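Local structure of uncharacterized protein YhfS (Escherichia coli, 4J8L) at residues 74-79 and 105-110; 85-90 and 135-140. The protein is of unknown function but carries pyridoxal phosphate covalently attached to a lysine, and is tentatively assigned a cysteine synthase activity. One frame throughout, in Å; residues are numbered along the deposited sequence.

Contact 1 of 2, residues 74-79 and 105-110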
loop_
_atom_site.group_PDB
_atom_site.type_symbol
_atom_site.label_atom_id
_atom_site.label_comp_id
_atom_site.label_asym_id
_atom_site.label_seq_id
_atom_site.Cartn_x
_atom_site.Cartn_y
_atom_site.Cartn_z
ATOM N N ALA A 74 9.390 5.930 -5.525
ATOM C CA ALA A 74 8.062 5.471 -5.127
ATOM C C ALA A 74 8.083 4.763 -3.770
ATOM O O ALA A 74 8.716 5.251 -2.833
ATOM C CB ALA A 74 7.444 4.587 -6.233
ATOM N N GLY A 75 7.423 3.615 -3.656
ATOM C CA GLY A 75 7.287 2.968 -2.359
ATOM C C GLY A 75 8.601 2.450 -1.804
ATOM O O GLY A 75 8.877 2.578 -0.618
ATOM N N THR A 76 9.405 1.855 -2.673
ATOM C CA THR A 76 10.713 1.346 -2.286
ATOM C C THR A 76 11.612 2.500 -1.835
ATOM O O THR A 76 12.321 2.394 -0.827
ATOM C CB THR A 76 11.360 0.582 -3.449
ATOM O OG1 THR A 76 10.537 -0.540 -3.792
ATOM C CG2 THR A 76 12.744 0.086 -3.063
ATOM N N GLY A 77 11.567 3.610 -2.563
ATOM C CA GLY A 77 12.341 4.786 -2.180
ATOM C C GLY A 77 11.924 5.339 -0.826
ATOM O O GLY A 77 12.769 5.788 -0.030
ATOM N N ALA A 78 10.622 5.311 -0.553
ATOM C CA ALA A 78 10.108 5.817 0.720
ATOM C C ALA A 78 10.587 4.952 1.890
ATOM O O ALA A 78 10.993 5.460 2.937
ATOM C CB ALA A 78 8.581 5.892 0.694
ATOM N N ILE A 79 10.539 3.640 1.706
ATOM C CA ILE A 79 11.003 2.721 2.737
ATOM C C ILE A 79 12.503 2.865 2.945
ATOM O O ILE A 79 12.970 2.863 4.082
ATOM C CB ILE A 79 10.612 1.277 2.414
ATOM C CG1 ILE A 79 9.102 1.121 2.632
ATOM C CG2 ILE A 79 11.395 0.278 3.285
ATOM C CD1 ILE A 79 8.489 -0.120 1.974
ATOM N N ARG A 105 13.675 -6.281 1.364
ATOM C CA ARG A 105 14.783 -7.178 1.661
ATOM C C ARG A 105 16.065 -6.670 0.990
ATOM O O ARG A 105 17.144 -6.732 1.579
ATOM C CB ARG A 105 14.473 -8.630 1.257
ATOM C CG ARG A 105 15.572 -9.612 1.651
ATOM C CD ARG A 105 15.149 -11.068 1.409
ATOM N NE ARG A 105 14.620 -11.242 0.058
ATOM C CZ ARG A 105 13.329 -11.401 -0.236
ATOM N NH1 ARG A 105 12.414 -11.431 0.730
ATOM N NH2 ARG A 105 12.958 -11.540 -1.499
ATOM N N VAL A 106 15.937 -6.147 -0.229
ATOM C CA VAL A 106 17.092 -5.601 -0.938
ATOM C C VAL A 106 17.697 -4.437 -0.139
ATOM O O VAL A 106 18.911 -4.355 0.036
ATOM C CB VAL A 106 16.715 -5.140 -2.363
ATOM C CG1 VAL A 106 17.846 -4.326 -2.984
ATOM C CG2 VAL A 106 16.360 -6.344 -3.236
ATOM N N ILE A 107 16.835 -3.560 0.365
ATOM C CA ILE A 107 17.269 -2.422 1.183
ATOM C C ILE A 107 17.989 -2.902 2.448
ATOM O O ILE A 107 19.062 -2.401 2.801
ATOM C CB ILE A 107 16.076 -1.540 1.574
ATOM C CG1 ILE A 107 15.532 -0.821 0.335
ATOM C CG2 ILE A 107 16.490 -0.523 2.637
ATOM C CD1 ILE A 107 14.168 -0.196 0.526
ATOM N N ILE A 108 17.395 -3.891 3.110
ATOM C CA ILE A 108 17.986 -4.515 4.297
ATOM C C ILE A 108 19.380 -5.068 4.008
ATOM O O ILE A 108 20.320 -4.867 4.782
ATOM C CB ILE A 108 17.063 -5.640 4.824
ATOM C CG1 ILE A 108 15.847 -5.022 5.521
ATOM C CG2 ILE A 108 17.821 -6.595 5.755
ATOM C CD1 ILE A 108 14.676 -5.960 5.673
ATOM N N GLU A 109 19.509 -5.746 2.878
ATOM C CA GLU A 109 20.788 -6.303 2.471
ATOM C C GLU A 109 21.803 -5.214 2.143
ATOM O O GLU A 109 22.972 -5.313 2.524
ATOM C CB GLU A 109 20.595 -7.235 1.278
ATOM C CG GLU A 109 19.841 -8.506 1.627
ATOM C CD GLU A 109 19.441 -9.308 0.405
ATOM O OE1 GLU A 109 19.524 -8.768 -0.721
ATOM O OE2 GLU A 109 19.037 -10.478 0.574
ATOM N N GLN A 110 21.354 -4.170 1.452
ATOM C CA GLN A 110 22.243 -3.085 1.055
ATOM C C GLN A 110 22.705 -2.240 2.258
ATOM O O GLN A 110 23.742 -1.579 2.191
ATOM C CB GLN A 110 21.598 -2.228 -0.056
ATOM C CG GLN A 110 21.493 -2.972 -1.408
ATOM C CD GLN A 110 20.718 -2.216 -2.500
ATOM O OE1 GLN A 110 20.151 -1.153 -2.263
ATOM N NE2 GLN A 110 20.688 -2.787 -3.704
#

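Contact 2 of 2, residues 85-90 and 135-140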
loop_
_atom_site.group_PDB
_atom_site.type_symbol
_atom_site.label_atom_id
_atom_site.label_comp_id
_atom_site.label_asym_id
_atom_site.label_seq_id
_atom_site.Cartn_x
_atom_site.Cartn_y
_atom_site.Cartn_z
ATOM N N ALA A 85 16.755 6.840 7.977
ATOM C CA ALA A 85 16.592 7.881 8.981
ATOM C C ALA A 85 16.348 7.318 10.387
ATOM O O ALA A 85 16.435 8.059 11.371
ATOM C CB ALA A 85 15.459 8.819 8.578
ATOM N N LEU A 86 16.058 6.019 10.485
ATOM C CA LEU A 86 15.783 5.398 11.785
ATOM C C LEU A 86 16.949 4.585 12.325
ATOM O O LEU A 86 17.106 4.434 13.545
ATOM C CB LEU A 86 14.540 4.505 11.720
ATOM C CG LEU A 86 13.199 5.213 11.539
ATOM C CD1 LEU A 86 12.061 4.209 11.537
ATOM C CD2 LEU A 86 12.984 6.267 12.621
ATOM N N LEU A 87 17.772 4.053 11.434
ATOM C CA LEU A 87 18.925 3.307 11.911
ATOM C C LEU A 87 20.132 3.345 10.983
ATOM O O LEU A 87 20.045 3.791 9.837
ATOM C CB LEU A 87 18.545 1.874 12.313
ATOM C CG LEU A 87 18.254 0.786 11.285
ATOM C CD1 LEU A 87 18.223 -0.551 12.007
ATOM C CD2 LEU A 87 16.942 1.018 10.588
ATOM N N LYS A 88 21.264 2.905 11.525
ATOM C CA LYS A 88 22.547 2.951 10.840
ATOM C C LYS A 88 22.841 1.588 10.240
ATOM O O LYS A 88 22.257 0.593 10.667
ATOM C CB LYS A 88 23.654 3.324 11.837
ATOM C CG LYS A 88 23.501 4.721 12.421
ATOM C CD LYS A 88 24.548 4.994 13.490
ATOM C CE LYS A 88 24.410 6.405 14.046
ATOM N NZ LYS A 88 25.432 6.684 15.092
ATOM N N PRO A 89 23.734 1.540 9.239
ATOM C CA PRO A 89 24.162 0.267 8.663
ATOM C C PRO A 89 24.677 -0.661 9.757
ATOM O O PRO A 89 25.413 -0.222 10.643
ATOM C CB PRO A 89 25.328 0.670 7.762
ATOM C CG PRO A 89 25.049 2.056 7.389
ATOM C CD PRO A 89 24.343 2.689 8.544
ATOM N N GLY A 90 24.285 -1.928 9.698
ATOM C CA GLY A 90 24.785 -2.910 10.641
ATOM C C GLY A 90 23.979 -2.978 11.921
ATOM O O GLY A 90 24.279 -3.770 12.807
ATOM N N PRO A 135 15.914 -4.386 19.566
ATOM C CA PRO A 135 16.114 -3.907 18.195
ATOM C C PRO A 135 16.260 -2.390 18.170
ATOM O O PRO A 135 15.722 -1.710 19.043
ATOM C CB PRO A 135 14.826 -4.336 17.484
ATOM C CG PRO A 135 13.808 -4.428 18.573
ATOM C CD PRO A 135 14.548 -4.894 19.788
ATOM N N ASP A 136 16.997 -1.871 17.196
ATOM C CA ASP A 136 17.174 -0.428 17.067
ATOM C C ASP A 136 15.977 0.254 16.402
ATOM O O ASP A 136 15.728 1.446 16.618
ATOM C CB ASP A 136 18.463 -0.117 16.314
ATOM C CG ASP A 136 19.691 -0.627 17.043
ATOM O OD1 ASP A 136 20.044 -0.051 18.101
ATOM O OD2 ASP A 136 20.300 -1.609 16.565
ATOM N N ALA A 137 15.245 -0.505 15.589
ATOM C CA ALA A 137 14.020 -0.024 14.975
ATOM C C ALA A 137 13.169 -1.222 14.562
ATOM O O ALA A 137 13.627 -2.372 14.624
ATOM C CB ALA A 137 14.331 0.858 13.761
ATOM N N ALA A 138 11.933 -0.950 14.153
ATOM C CA ALA A 138 11.031 -1.994 13.678
ATOM C C ALA A 138 10.351 -1.571 12.385
ATOM O O ALA A 138 10.056 -0.396 12.188
ATOM C CB ALA A 138 9.981 -2.324 14.737
ATOM N N LEU A 139 10.108 -2.537 11.509
ATOM C CA LEU A 139 9.321 -2.300 10.310
ATOM C C LEU A 139 8.060 -3.138 10.406
ATOM O O LEU A 139 8.113 -4.330 10.705
ATOM C CB LEU A 139 10.113 -2.671 9.052
ATOM C CG LEU A 139 9.390 -2.438 7.714
ATOM C CD1 LEU A 139 10.331 -1.858 6.665
ATOM C CD2 LEU A 139 8.778 -3.734 7.205
ATOM N N VAL A 140 6.916 -2.514 10.153
ATOM C CA VAL A 140 5.655 -3.239 10.211
ATOM C C VAL A 140 4.921 -3.069 8.892
ATOM O O VAL A 140 4.693 -1.943 8.447
ATOM C CB VAL A 140 4.755 -2.739 11.366
ATOM C CG1 VAL A 140 3.537 -3.644 11.516
ATOM C CG2 VAL A 140 5.541 -2.660 12.682
#

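Contact 1 of 2, residues 74-79 and 105-110
Thr76 OG1 takes part in two hydrogen bonds, with the phosphate oxygen OP3 of the lysine-bound cofactor at position 196 and with the hydroxyl of Thr103, while the methyl of the same side chain is turned to Ile107. Threonine suits this double task. With chi1 at -62° the hydroxyl points back toward the N-terminal end of its helix, and CG2, anti to the backbone N, faces the neighbouring helix. Gly75 N gives a further hydrogen bond to OP1, and the N-terminal end of a helix next to a phosphate would be expected to stabilise its negative charge, as in other fold type I pyridoxal phosphate enzymes. On the apolar side, Ile107 sends CD1 into the gap between Thr76 and Ile79, one turn apart. This methyl lies 3.9 Å from Thr76 CG2 as the two side chains slide past each other in opposite directions. It also rests 3.5 Å from Thr76 O, a van der Waals contact with the backbone. Ile79 crosses Ile107 at about a right angle, bringing CG2 to 3.9 Å from CD1. Ile107 also touches Arg80 and Leu83, so it spans two turns of helix 74-86. That helix also packs on strand 189-193 of the central sheet, through the small Ala74 and Ala78, and Ile79 touches both that strand and Ile107.

Contact 2 of 2, residues 85-90 and 135-140
Leu86 and Leu87 belong to the beta-alpha-beta crossover that leads from strand 67-72 through helix 74-86 to strand 92-96, in the three-layer domain of a fold type I pyridoxal phosphate protein; here the end of the helix and the turn after it meet the start of strand 137-141. Ala137 is the focus. Its single methyl lies 4.2 Å from Leu86 CB and 4.1 Å from Leu87 CD2, so a small residue lets both leucines come near the sheet. Leu87 has left the helix and its backbone is extended; with CG set between the backbone N and carbonyl carbon (chi1 75°), its two methyls divide between Asp136, just before the strand, and Ala137, the first residue of the strand, and its side chain also packs on Leu113. Leu86 reaches on to Leu168 of the next strand and to Val212 of helix 210-219, filling the layer between helices and sheet. Asp136 suits the partly exposed margin: its OD2 accepts a hydrogen bond from Arg92 N, tying the entrance of this strand to that of strand 92-96. The aliphatic part of the same aspartate faces the leucine, with CB 4.3 Å from Leu87 CD1.

From the N terminus, the chain enters helix 74-86 at the first segment of contact 1 and leaves it at the first segment of contact 2. It then runs through strand 92-96 into helix 102-111, where residues 105-110 close the loop of contact 1 across 25 residues. Strand 114-118 and helix 123-133 follow before 135-140 closes the wider loop of contact 2 across 44. The two loops therefore cross, since their segments alternate. Contact 1 joins helix to helix and contact 2 joins helix end to sheet, with centres about 12 Å apart. They meet directly where Ile79 CG2 lies 4.1 Å from Leu139 CD1, an apolar bridge between helix and strand.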